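PDB 4ZOB: Lin1840 protein, which probably acts as a beta-glucosidase of glycosyl hydrolase family 3, releasing beta-D-glucose from terminal, non-reducing beta-D-glucosyl residues. Local coordinates for residues A[89-94]-A[133-138]; A[245-250]-A[291-296]; A[651-656]-A[685-690]. The protein carries 1 engineered substitution. One frame throughout, in Å; residues are numbered along the deposited sequence.

Contact 1 of 3, residues A[89-94]-A[133-138]. With LGC (D-glucono-1,5-lactone), chain C.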
loop_
_atom_site.group_PDB
_atom_site.type_symbol
_atom_site.label_atom_id
_atom_site.label_comp_id
_atom_site.label_asym_id
_atom_site.label_seq_id
_atom_site.Cartn_x
_atom_site.Cartn_y
_atom_site.Cartn_z
ATOM N N MET A 89 -10.399 -31.122 13.953
ATOM C CA MET A 89 -10.632 -29.889 13.167
ATOM C C MET A 89 -10.218 -30.049 11.708
ATOM O O MET A 89 -9.515 -30.993 11.332
ATOM C CB MET A 89 -9.886 -28.710 13.766
ATOM C CG MET A 89 -9.848 -28.715 15.282
ATOM S SD MET A 89 -9.877 -27.069 15.973
ATOM C CE MET A 89 -9.332 -27.392 17.631
ATOM N N ALA A 90 -10.676 -29.116 10.895
ATOM C CA ALA A 90 -10.539 -29.207 9.453
ATOM C C ALA A 90 -10.873 -27.887 8.796
ATOM O O ALA A 90 -11.567 -27.035 9.380
ATOM C CB ALA A 90 -11.471 -30.246 8.894
ATOM N N ASP A 91 -10.404 -27.790 7.553
ATOM C CA ASP A 91 -10.636 -26.664 6.667
ATOM C C ASP A 91 -11.839 -26.945 5.805
ATOM O O ASP A 91 -11.696 -27.377 4.670
ATOM C CB ASP A 91 -9.414 -26.450 5.763
ATOM C CG ASP A 91 -8.228 -25.928 6.516
ATOM O OD1 ASP A 91 -8.297 -24.815 7.085
ATOM O OD2 ASP A 91 -7.212 -26.631 6.534
ATOM N N VAL A 92 -13.028 -26.724 6.338
ATOM C CA VAL A 92 -14.228 -26.772 5.518
ATOM C C VAL A 92 -14.537 -25.298 5.213
ATOM O O VAL A 92 -15.071 -24.571 6.061
ATOM C CB VAL A 92 -15.371 -27.521 6.241
ATOM C CG1 VAL A 92 -16.497 -27.873 5.272
ATOM C CG2 VAL A 92 -14.859 -28.815 6.871
ATOM N N ILE A 93 -14.156 -24.854 4.010
ATOM C CA ILE A 93 -14.061 -23.397 3.687
ATOM C C ILE A 93 -15.209 -22.893 2.835
ATOM O O ILE A 93 -15.785 -21.835 3.094
ATOM C CB ILE A 93 -12.736 -23.070 2.956
ATOM C CG1 ILE A 93 -11.526 -23.488 3.789
ATOM C CG2 ILE A 93 -12.660 -21.601 2.610
ATOM C CD1 ILE A 93 -11.563 -23.025 5.226
ATOM N N HIS A 94 -15.507 -23.646 1.792
ATOM C CA HIS A 94 -16.724 -23.438 1.031
ATOM C C HIS A 94 -17.327 -24.776 0.590
ATOM O O HIS A 94 -17.617 -25.006 -0.585
ATOM C CB HIS A 94 -16.439 -22.524 -0.143
ATOM C CG HIS A 94 -15.317 -22.984 -1.024
ATOM N ND1 HIS A 94 -15.502 -23.280 -2.357
ATOM C CD2 HIS A 94 -13.998 -23.166 -0.773
ATOM C CE1 HIS A 94 -14.344 -23.632 -2.886
ATOM N NE2 HIS A 94 -13.416 -23.572 -1.946
ATOM N N VAL A 133 -14.781 -29.274 14.189
ATOM C CA VAL A 133 -14.506 -27.825 14.040
ATOM C C VAL A 133 -14.039 -27.526 12.633
ATOM O O VAL A 133 -13.162 -28.200 12.115
ATOM C CB VAL A 133 -13.389 -27.352 14.983
ATOM C CG1 VAL A 133 -13.313 -25.843 15.006
ATOM C CG2 VAL A 133 -13.623 -27.859 16.380
ATOM N N THR A 134 -14.639 -26.514 12.017
ATOM C CA THR A 134 -14.124 -25.936 10.758
ATOM C C THR A 134 -13.339 -24.643 10.988
ATOM O O THR A 134 -13.685 -23.815 11.809
ATOM C CB THR A 134 -15.214 -25.637 9.700
ATOM O OG1 THR A 134 -14.594 -25.061 8.537
ATOM C CG2 THR A 134 -16.259 -24.664 10.227
ATOM N N PHE A 135 -12.295 -24.491 10.203
ATOM C CA PHE A 135 -11.491 -23.276 10.144
ATOM C C PHE A 135 -12.034 -22.240 9.095
ATOM O O PHE A 135 -11.392 -21.957 8.064
ATOM C CB PHE A 135 -10.048 -23.683 9.802
ATOM C CG PHE A 135 -9.343 -24.484 10.871
ATOM C CD1 PHE A 135 -9.432 -24.136 12.218
ATOM C CD2 PHE A 135 -8.489 -25.546 10.516
ATOM C CE1 PHE A 135 -8.724 -24.850 13.186
ATOM C CE2 PHE A 135 -7.775 -26.253 11.485
ATOM C CZ PHE A 135 -7.905 -25.913 12.816
ATOM N N SER A 136 -13.202 -21.683 9.418
ATOM C CA SER A 136 -14.016 -20.776 8.572
ATOM C C SER A 136 -15.112 -20.168 9.480
ATOM O O SER A 136 -15.591 -20.847 10.382
ATOM C CB SER A 136 -14.637 -21.593 7.431
ATOM O OG SER A 136 -15.785 -21.049 6.863
ATOM N N PRO A 137 -15.531 -18.900 9.256
ATOM C CA PRO A 137 -15.288 -17.967 8.148
ATOM C C PRO A 137 -13.941 -17.272 8.199
ATOM O O PRO A 137 -13.407 -17.005 9.273
ATOM C CB PRO A 137 -16.395 -16.904 8.329
ATOM C CG PRO A 137 -16.637 -16.863 9.798
ATOM C CD PRO A 137 -16.399 -18.286 10.292
ATOM N N MET A 138 -13.432 -16.954 7.013
ATOM C CA MET A 138 -12.236 -16.176 6.856
ATOM C C MET A 138 -12.777 -14.749 6.696
ATOM O O MET A 138 -13.521 -14.457 5.740
ATOM C CB MET A 138 -11.438 -16.686 5.643
ATOM C CG MET A 138 -10.126 -15.954 5.395
ATOM S SD MET A 138 -10.342 -14.318 4.654
ATOM C CE MET A 138 -8.721 -14.119 3.914
HETATM C C1 LGC C . -2.720 -22.375 7.054
HETATM C C2 LGC C . -3.747 -21.311 6.791
HETATM O O5 LGC C . -3.128 -23.689 7.506
HETATM O O1 LGC C . -1.513 -22.171 6.873
HETATM O O2 LGC C . -3.205 -20.088 7.239
HETATM C C3 LGC C . -5.041 -21.465 7.575
HETATM O O3 LGC C . -6.051 -20.554 7.043
HETATM C C4 LGC C . -5.422 -22.966 7.621
HETATM O O4 LGC C . -6.619 -23.174 8.367
HETATM C C5 LGC C . -4.306 -23.740 8.289
HETATM C C6 LGC C . -4.645 -25.228 8.491
HETATM O O6 LGC C . -5.318 -25.763 7.357
HETATM O O HOH W 1 -14.917 -19.784 4.591
#
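The hydroxyl of T134 donates a short bond to the carbonyl of V92, with OG1 2.6 Å from V92 O. The donor meets this oxygen well to one side, at a C=O...O angle of 118°, and tilted from the carbonyl plane. T134 can make this bond because its OG1 stands anti to the backbone N (chi1 179°), turned across to residues 89-94. CB of S136 also packs against V92 O.

Before this point the two segments pair as parallel strands. M89 lies beside V133 and A90 beside T134. F135 N donates to A90 O at 2.8 Å. A90 N reaches V133 O only through a weak, bent bond.

The M89 side chain lies alongside that of V133, with SD 3.7 Å from V133 CB. The side chain of M89 crosses that of F135 at about a right angle. M89 SD sits obliquely to that ring, 4.7 Å from its centroid, in a Met-aromatic contact. M89 CB touches F135 CZ at 3.6 Å.

D91 OD1 comes to the edge of the F135 ring, near its plane. There D91 OD1 accepts a hydrogen bond from O4 of the bound D-glucono-1,5-lactone, at 2.7 Å. The lactone is further held by K191, H192, R149 and D270.

Farther on, one water bridges I93 O and S136 OG. That serine hydroxyl also bonds Y172 on helix 158-173.

Such a pair of adjacent parallel strands, with a sugar-binding acid where one strand passes into its loop, is typical of the active-site end of the TIM-barrel domain in glycosyl hydrolase family 3.

Contact 2 of 3, residues A[245-250]-A[291-296]. With LGC (D-glucono-1,5-lactone), chain D.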
loop_
_atom_site.group_PDB
_atom_site.type_symbol
_atom_site.label_atom_id
_atom_site.label_comp_id
_atom_site.label_asym_id
_atom_site.label_seq_id
_atom_site.Cartn_x
_atom_site.Cartn_y
_atom_site.Cartn_z
ATOM N N PRO A 245 4.101 -9.832 15.888
ATOM C CA PRO A 245 3.320 -10.921 15.278
ATOM C C PRO A 245 2.042 -11.160 16.035
ATOM O O PRO A 245 2.072 -11.208 17.253
ATOM C CB PRO A 245 4.263 -12.112 15.372
ATOM C CG PRO A 245 5.591 -11.460 15.152
ATOM C CD PRO A 245 5.539 -10.131 15.840
ATOM N N ALA A 246 0.921 -11.274 15.332
ATOM C CA ALA A 246 -0.392 -11.467 15.999
ATOM C C ALA A 246 -0.407 -12.630 17.027
ATOM O O ALA A 246 -1.091 -12.580 18.046
ATOM C CB ALA A 246 -1.479 -11.664 14.957
ATOM N N THR A 247 0.367 -13.673 16.761
ATOM C CA THR A 247 0.328 -14.852 17.609
ATOM C C THR A 247 0.825 -14.506 19.020
ATOM O O THR A 247 0.147 -14.841 19.979
ATOM C CB THR A 247 1.076 -16.037 16.962
ATOM O OG1 THR A 247 0.404 -16.409 15.749
ATOM C CG2 THR A 247 1.098 -17.238 17.878
ATOM N N MET A 248 1.956 -13.808 19.145
ATOM C CA MET A 248 2.404 -13.342 20.463
ATOM C C MET A 248 2.005 -11.879 20.816
ATOM O O MET A 248 2.718 -11.238 21.580
ATOM C CB MET A 248 3.927 -13.504 20.597
ATOM C CG MET A 248 4.761 -12.710 19.600
ATOM S SD MET A 248 6.520 -12.531 19.991
ATOM C CE MET A 248 6.469 -11.262 21.260
ATOM N N ASN A 249 0.906 -11.346 20.271
ATOM C CA ASN A 249 0.538 -9.929 20.467
ATOM C C ASN A 249 -0.465 -9.824 21.644
ATOM O O ASN A 249 -1.659 -10.156 21.489
ATOM C CB ASN A 249 0.009 -9.297 19.144
ATOM C CG ASN A 249 -0.145 -7.752 19.224
ATOM O OD1 ASN A 249 -0.675 -7.217 20.205
ATOM N ND2 ASN A 249 0.287 -7.043 18.192
ATOM N N LYS A 250 0.028 -9.381 22.818
ATOM C CA LYS A 250 -0.748 -9.490 24.075
ATOM C C LYS A 250 -1.911 -8.585 24.026
ATOM O O LYS A 250 -3.027 -8.948 24.427
ATOM C CB LYS A 250 -0.011 -9.062 25.358
ATOM C CG LYS A 250 1.359 -9.614 25.697
ATOM C CD LYS A 250 1.806 -9.081 27.095
ATOM C CE LYS A 250 3.203 -8.441 27.105
ATOM N NZ LYS A 250 4.248 -9.176 26.314
ATOM N N GLN A 291 6.710 -18.865 25.694
ATOM C CA GLN A 291 6.387 -17.945 26.763
ATOM C C GLN A 291 5.447 -16.812 26.247
ATOM O O GLN A 291 4.357 -16.547 26.817
ATOM C CB GLN A 291 7.676 -17.353 27.336
ATOM C CG GLN A 291 7.448 -16.752 28.700
ATOM C CD GLN A 291 8.538 -15.800 29.136
ATOM O OE1 GLN A 291 9.731 -16.099 29.034
ATOM N NE2 GLN A 291 8.126 -14.640 29.649
ATOM N N PHE A 292 5.864 -16.177 25.151
ATOM C CA PHE A 292 5.219 -14.949 24.682
ATOM C C PHE A 292 3.830 -15.257 24.119
ATOM O O PHE A 292 2.900 -14.468 24.299
ATOM C CB PHE A 292 6.101 -14.239 23.641
ATOM C CG PHE A 292 7.453 -13.768 24.159
ATOM C CD1 PHE A 292 7.640 -13.408 25.499
ATOM C CD2 PHE A 292 8.508 -13.621 23.284
ATOM C CE1 PHE A 292 8.869 -12.949 25.954
ATOM C CE2 PHE A 292 9.750 -13.175 23.725
ATOM C CZ PHE A 292 9.934 -12.833 25.067
ATOM N N SER A 293 3.682 -16.428 23.495
ATOM C CA SER A 293 2.367 -16.879 22.958
ATOM C C SER A 293 1.378 -17.301 24.067
ATOM O O SER A 293 0.165 -17.062 23.963
ATOM C CB SER A 293 2.531 -18.032 21.957
ATOM O OG SER A 293 3.453 -17.725 20.917
ATOM N N MET A 294 1.894 -17.956 25.106
ATOM C CA MET A 294 1.084 -18.300 26.274
ATOM C C MET A 294 0.712 -17.024 27.009
ATOM O O MET A 294 -0.449 -16.845 27.379
ATOM C CB MET A 294 1.811 -19.266 27.211
ATOM C CG MET A 294 1.002 -19.713 28.435
ATOM S SD MET A 294 -0.483 -20.714 28.168
ATOM C CE MET A 294 0.230 -22.290 27.711
ATOM N N GLU A 295 1.670 -16.130 27.218
ATOM C CA GLU A 295 1.335 -14.845 27.833
ATOM C C GLU A 295 0.167 -14.173 27.078
ATOM O O GLU A 295 -0.754 -13.596 27.665
ATOM C CB GLU A 295 2.547 -13.934 27.846
ATOM C CG GLU A 295 3.582 -14.305 28.880
ATOM C CD GLU A 295 4.701 -13.300 28.929
ATOM O OE1 GLU A 295 4.880 -12.561 27.931
ATOM O OE2 GLU A 295 5.415 -13.239 29.960
ATOM N N ALA A 296 0.209 -14.297 25.755
ATOM C CA ALA A 296 -0.792 -13.709 24.878
ATOM C C ALA A 296 -2.139 -14.428 24.852
ATOM O O ALA A 296 -3.080 -13.886 24.341
ATOM C CB ALA A 296 -0.230 -13.613 23.473
HETATM C C1 LGC D . -0.344 -0.934 19.433
HETATM C C2 LGC D . -1.466 -0.533 20.352
HETATM O O5 LGC D . 0.878 -1.593 19.928
HETATM O O1 LGC D . -0.473 -0.721 18.229
HETATM O O2 LGC D . -2.048 0.667 19.834
HETATM C C3 LGC D . -0.970 -0.392 21.791
HETATM O O3 LGC D . -2.083 -0.103 22.649
HETATM C C4 LGC D . -0.280 -1.711 22.158
HETATM O O4 LGC D . 0.047 -1.820 23.554
HETATM C C5 LGC D . 1.012 -1.877 21.344
HETATM C C6 LGC D . 1.602 -3.283 21.534
HETATM O O6 LGC D . 0.901 -4.286 20.797
HETATM O O HOH W 2 2.940 -11.803 24.254
#
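M248, K250 and A296 bury the most surface across this contact. M248 does so against F292. Their side chains lie side by side and point the same way. The methyl comes nearest, with M248 CE 3.7 Å from F292 CD2. The sulfur is a little farther off. M248 SD is 5.2 Å from the centroid of the F292 ring and oblique to it, in a Met-aromatic contact. A bend at chi3 (-77°) turns the methyl of M248 back onto the phenyl group. At the base, M248 CB rests against F292 CB.

At the more open margin K250 and E295 run side by side. K250 NZ and E295 OE1 form a long salt bridge of 3.8 Å. The other carboxylate oxygen, E295 OE2, accepts Q291 NE2 from above its plane, one turn back, so the glutamate is braced from its own helix too.

The contact joins two neighbouring parts of the TIM-barrel domain. Residues 245-250 lead from strand 244-245 into helix 250-260, and 291-296 lie at the C-terminal end of helix 286-295. N249 is the N-cap of helix 250-260, where its OD1 takes L252 N. R254, in helix 250-260, bonds E295 O and so adds a link to helix 286-295.

A296 packs against the turn. Its CB rests on the backbone of T247 and M248, 3.7 Å from T247 O. T247 CG2 packs loosely near S293, whose hydroxyl bonds A289 O.

The backbones of M248 and F292 are joined by water. One molecule donates to both M248 O and F292 O, at 2.7 Å each. F292 O also accepts A296 N, at 3.1 Å, and is thus held by two donors.

Contact 3 of 3, residues A[651-656]-A[685-690]. With LGC (D-glucono-1,5-lactone), chain K.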
loop_
_atom_site.group_PDB
_atom_site.type_symbol
_atom_site.label_atom_id
_atom_site.label_comp_id
_atom_site.label_asym_id
_atom_site.label_seq_id
_atom_site.Cartn_x
_atom_site.Cartn_y
_atom_site.Cartn_z
ATOM N N ALA A 651 -16.643 15.704 9.816
ATOM C CA ALA A 651 -16.413 14.970 11.041
ATOM C C ALA A 651 -15.015 15.247 11.576
ATOM O O ALA A 651 -14.166 15.866 10.889
ATOM C CB ALA A 651 -16.625 13.501 10.793
ATOM N N SER A 652 -14.759 14.824 12.810
ATOM C CA SER A 652 -13.433 15.062 13.446
ATOM C C SER A 652 -12.287 14.185 12.846
ATOM O O SER A 652 -11.117 14.280 13.213
ATOM C CB SER A 652 -13.557 14.856 14.961
ATOM O OG SER A 652 -13.808 13.482 15.276
ATOM N N ILE A 653 -12.669 13.308 11.944
ATOM C CA ILE A 653 -11.783 12.404 11.209
ATOM C C ILE A 653 -12.303 12.465 9.762
ATOM O O ILE A 653 -13.510 12.541 9.581
ATOM C CB ILE A 653 -11.960 10.960 11.741
ATOM C CG1 ILE A 653 -11.324 10.786 13.113
ATOM C CG2 ILE A 653 -11.437 9.934 10.761
ATOM C CD1 ILE A 653 -9.883 11.219 13.232
ATOM N N SER A 654 -11.418 12.468 8.756
ATOM C CA SER A 654 -11.880 12.470 7.386
ATOM C C SER A 654 -12.550 11.136 7.104
ATOM O O SER A 654 -11.922 10.072 7.212
ATOM C CB SER A 654 -10.760 12.747 6.399
ATOM O OG SER A 654 -11.236 12.556 5.079
ATOM N N ARG A 655 -13.839 11.206 6.756
ATOM C CA ARG A 655 -14.709 10.016 6.624
ATOM C C ARG A 655 -14.892 9.483 5.192
ATOM O O ARG A 655 -14.764 10.210 4.206
ATOM C CB ARG A 655 -16.074 10.310 7.240
ATOM C CG ARG A 655 -16.048 10.684 8.719
ATOM C CD ARG A 655 -15.818 9.521 9.680
ATOM N NE ARG A 655 -16.934 8.600 9.662
ATOM C CZ ARG A 655 -16.850 7.292 9.443
ATOM N NH1 ARG A 655 -15.678 6.708 9.252
ATOM N NH2 ARG A 655 -17.951 6.543 9.435
ATOM N N PRO A 656 -15.173 8.194 5.071
ATOM C CA PRO A 656 -15.292 7.634 3.732
ATOM C C PRO A 656 -16.429 8.279 2.964
ATOM O O PRO A 656 -17.417 8.641 3.579
ATOM C CB PRO A 656 -15.572 6.162 3.993
ATOM C CG PRO A 656 -14.997 5.893 5.351
ATOM C CD PRO A 656 -15.081 7.160 6.114
ATOM N N PHE A 685 -24.323 5.457 12.067
ATOM C CA PHE A 685 -23.902 6.876 11.921
ATOM C C PHE A 685 -22.651 7.082 12.711
ATOM O O PHE A 685 -22.144 8.193 12.790
ATOM C CB PHE A 685 -24.964 7.893 12.423
ATOM C CG PHE A 685 -26.213 7.903 11.593
ATOM C CD1 PHE A 685 -27.103 6.862 11.678
ATOM C CD2 PHE A 685 -26.469 8.933 10.712
ATOM C CE1 PHE A 685 -28.231 6.852 10.907
ATOM C CE2 PHE A 685 -27.591 8.931 9.931
ATOM C CZ PHE A 685 -28.468 7.899 10.016
ATOM N N SER A 686 -22.145 6.023 13.316
ATOM C CA SER A 686 -21.007 6.176 14.244
ATOM C C SER A 686 -19.696 5.821 13.647
ATOM O O SER A 686 -19.666 5.211 12.641
ATOM C CB SER A 686 -21.240 5.333 15.470
ATOM O OG SER A 686 -22.429 5.827 16.053
ATOM N N PHE A 687 -18.616 6.257 14.287
ATOM C CA PHE A 687 -17.257 5.966 13.833
ATOM C C PHE A 687 -16.305 5.976 15.010
ATOM O O PHE A 687 -16.685 6.375 16.107
ATOM C CB PHE A 687 -16.821 6.989 12.770
ATOM C CG PHE A 687 -16.547 8.408 13.283
ATOM C CD1 PHE A 687 -17.559 9.338 13.366
ATOM C CD2 PHE A 687 -15.268 8.819 13.554
ATOM C CE1 PHE A 687 -17.301 10.636 13.746
ATOM C CE2 PHE A 687 -14.999 10.111 13.959
ATOM C CZ PHE A 687 -16.024 11.022 14.053
ATOM N N TYR A 688 -15.071 5.538 14.799
ATOM C CA TYR A 688 -14.059 5.683 15.844
ATOM C C TYR A 688 -13.287 6.984 15.668
ATOM O O TYR A 688 -12.800 7.277 14.587
ATOM C CB TYR A 688 -13.076 4.527 15.834
ATOM C CG TYR A 688 -13.658 3.219 16.262
ATOM C CD1 TYR A 688 -14.309 2.392 15.337
ATOM C CD2 TYR A 688 -13.582 2.820 17.563
ATOM C CE1 TYR A 688 -14.868 1.190 15.717
ATOM C CE2 TYR A 688 -14.131 1.612 17.965
ATOM C CZ TYR A 688 -14.775 0.803 17.035
ATOM O OH TYR A 688 -15.283 -0.390 17.452
ATOM N N ASN A 689 -13.143 7.737 16.747
ATOM C CA ASN A 689 -12.399 8.975 16.681
ATOM C C ASN A 689 -10.898 8.805 17.036
ATOM O O ASN A 689 -10.401 7.695 17.271
ATOM C CB ASN A 689 -13.111 10.056 17.494
ATOM C CG ASN A 689 -12.934 9.910 19.006
ATOM O OD1 ASN A 689 -12.262 8.990 19.536
ATOM N ND2 ASN A 689 -13.548 10.859 19.725
ATOM N N HIS A 690 -10.181 9.919 17.050
ATOM C CA HIS A 690 -8.727 9.900 17.261
ATOM C C HIS A 690 -8.385 9.283 18.590
ATOM O O HIS A 690 -7.429 8.539 18.689
ATOM C CB HIS A 690 -8.089 11.285 17.131
ATOM C CG HIS A 690 -9.036 12.427 17.359
ATOM N ND1 HIS A 690 -8.996 13.219 18.490
ATOM C CD2 HIS A 690 -10.035 12.921 16.585
ATOM C CE1 HIS A 690 -9.932 14.147 18.400
ATOM N NE2 HIS A 690 -10.576 13.987 17.256
HETATM C C1 LGC K . -2.493 9.779 16.410
HETATM C C2 LGC K . -1.957 9.650 17.826
HETATM O O5 LGC K . -3.563 10.712 16.046
HETATM O O1 LGC K . -1.990 9.106 15.502
HETATM O O2 LGC K . -2.081 8.309 18.326
HETATM C C3 LGC K . -2.594 10.594 18.855
HETATM O O3 LGC K . -1.506 11.045 19.678
HETATM C C4 LGC K . -3.342 11.795 18.247
HETATM O O4 LGC K . -4.128 12.490 19.236
HETATM C C5 LGC K . -4.282 11.375 17.118
HETATM C C6 LGC K . -5.125 12.568 16.598
HETATM O O6 LGC K . -4.362 13.685 16.091
HETATM O O HOH W 3 -19.739 8.737 10.618
#
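Two bends, at chi2 (-75°) and chi3 (-67°), fold the R655 side chain over F687. The phenyl group of F687 rises toward it because its CG stands between the backbone N and the carbonyl carbon (chi1 71°). The guanidinium and ring planes are nearly parallel, but the guanidinium centre lies over F687 CB, not over the ring. F687 CB is 3.3 Å from R655 CZ. R655 CD lies over the ring face, 4.0 Å from its centroid, as a CH-pi contact. The charged end of R655 has its salt bridge with E659. R655 NE also donates to a water, which in turn bonds F685 O.

Residues 651-653 pack round the rest of the phenyl ring. S652 OG sits near the ring plane, 3.5 Å from F687 CZ, and bonds E697. I653 CG1 meets F687 CE2 at 3.8 Å, and A651 CB touches the same end.

All this lies in the fibronectin type III-like domain. The loop after strand 638-648 packs on the short strand 687-688. The loop starts beside the magnesium site of D648 and T650, and D648 itself touches both R655 and F687.

Farther along, I653 CD1 comes to the edge of the H690 ring, although this histidine is poorly ordered. I653 also packs on I244 of the second subunit, and S654 OG bonds H280 O of that subunit.

In the fold
The contacts follow one another along the chain without overlap. Contacts 1 and 2 belong to the TIM-barrel domain, their centres about 23 Å apart. Contact 1 joins strands 87-90 and 133-134 of the eight-stranded parallel sheet, at the barrel pocket that holds one of the bound lactones. Contact 2 lies farther out, where helix 286-295 meets the turn into helix 250-260. Contact 3 is in the fibronectin type III-like domain, with its centre about 34 Å from that of contact 1 and about 31 Å from that of contact 2. Its residues 651-656 reach the second subunit beside that subunit's segment 245-250. The dimer thus brings the region of contact 3 close to the region of contact 2.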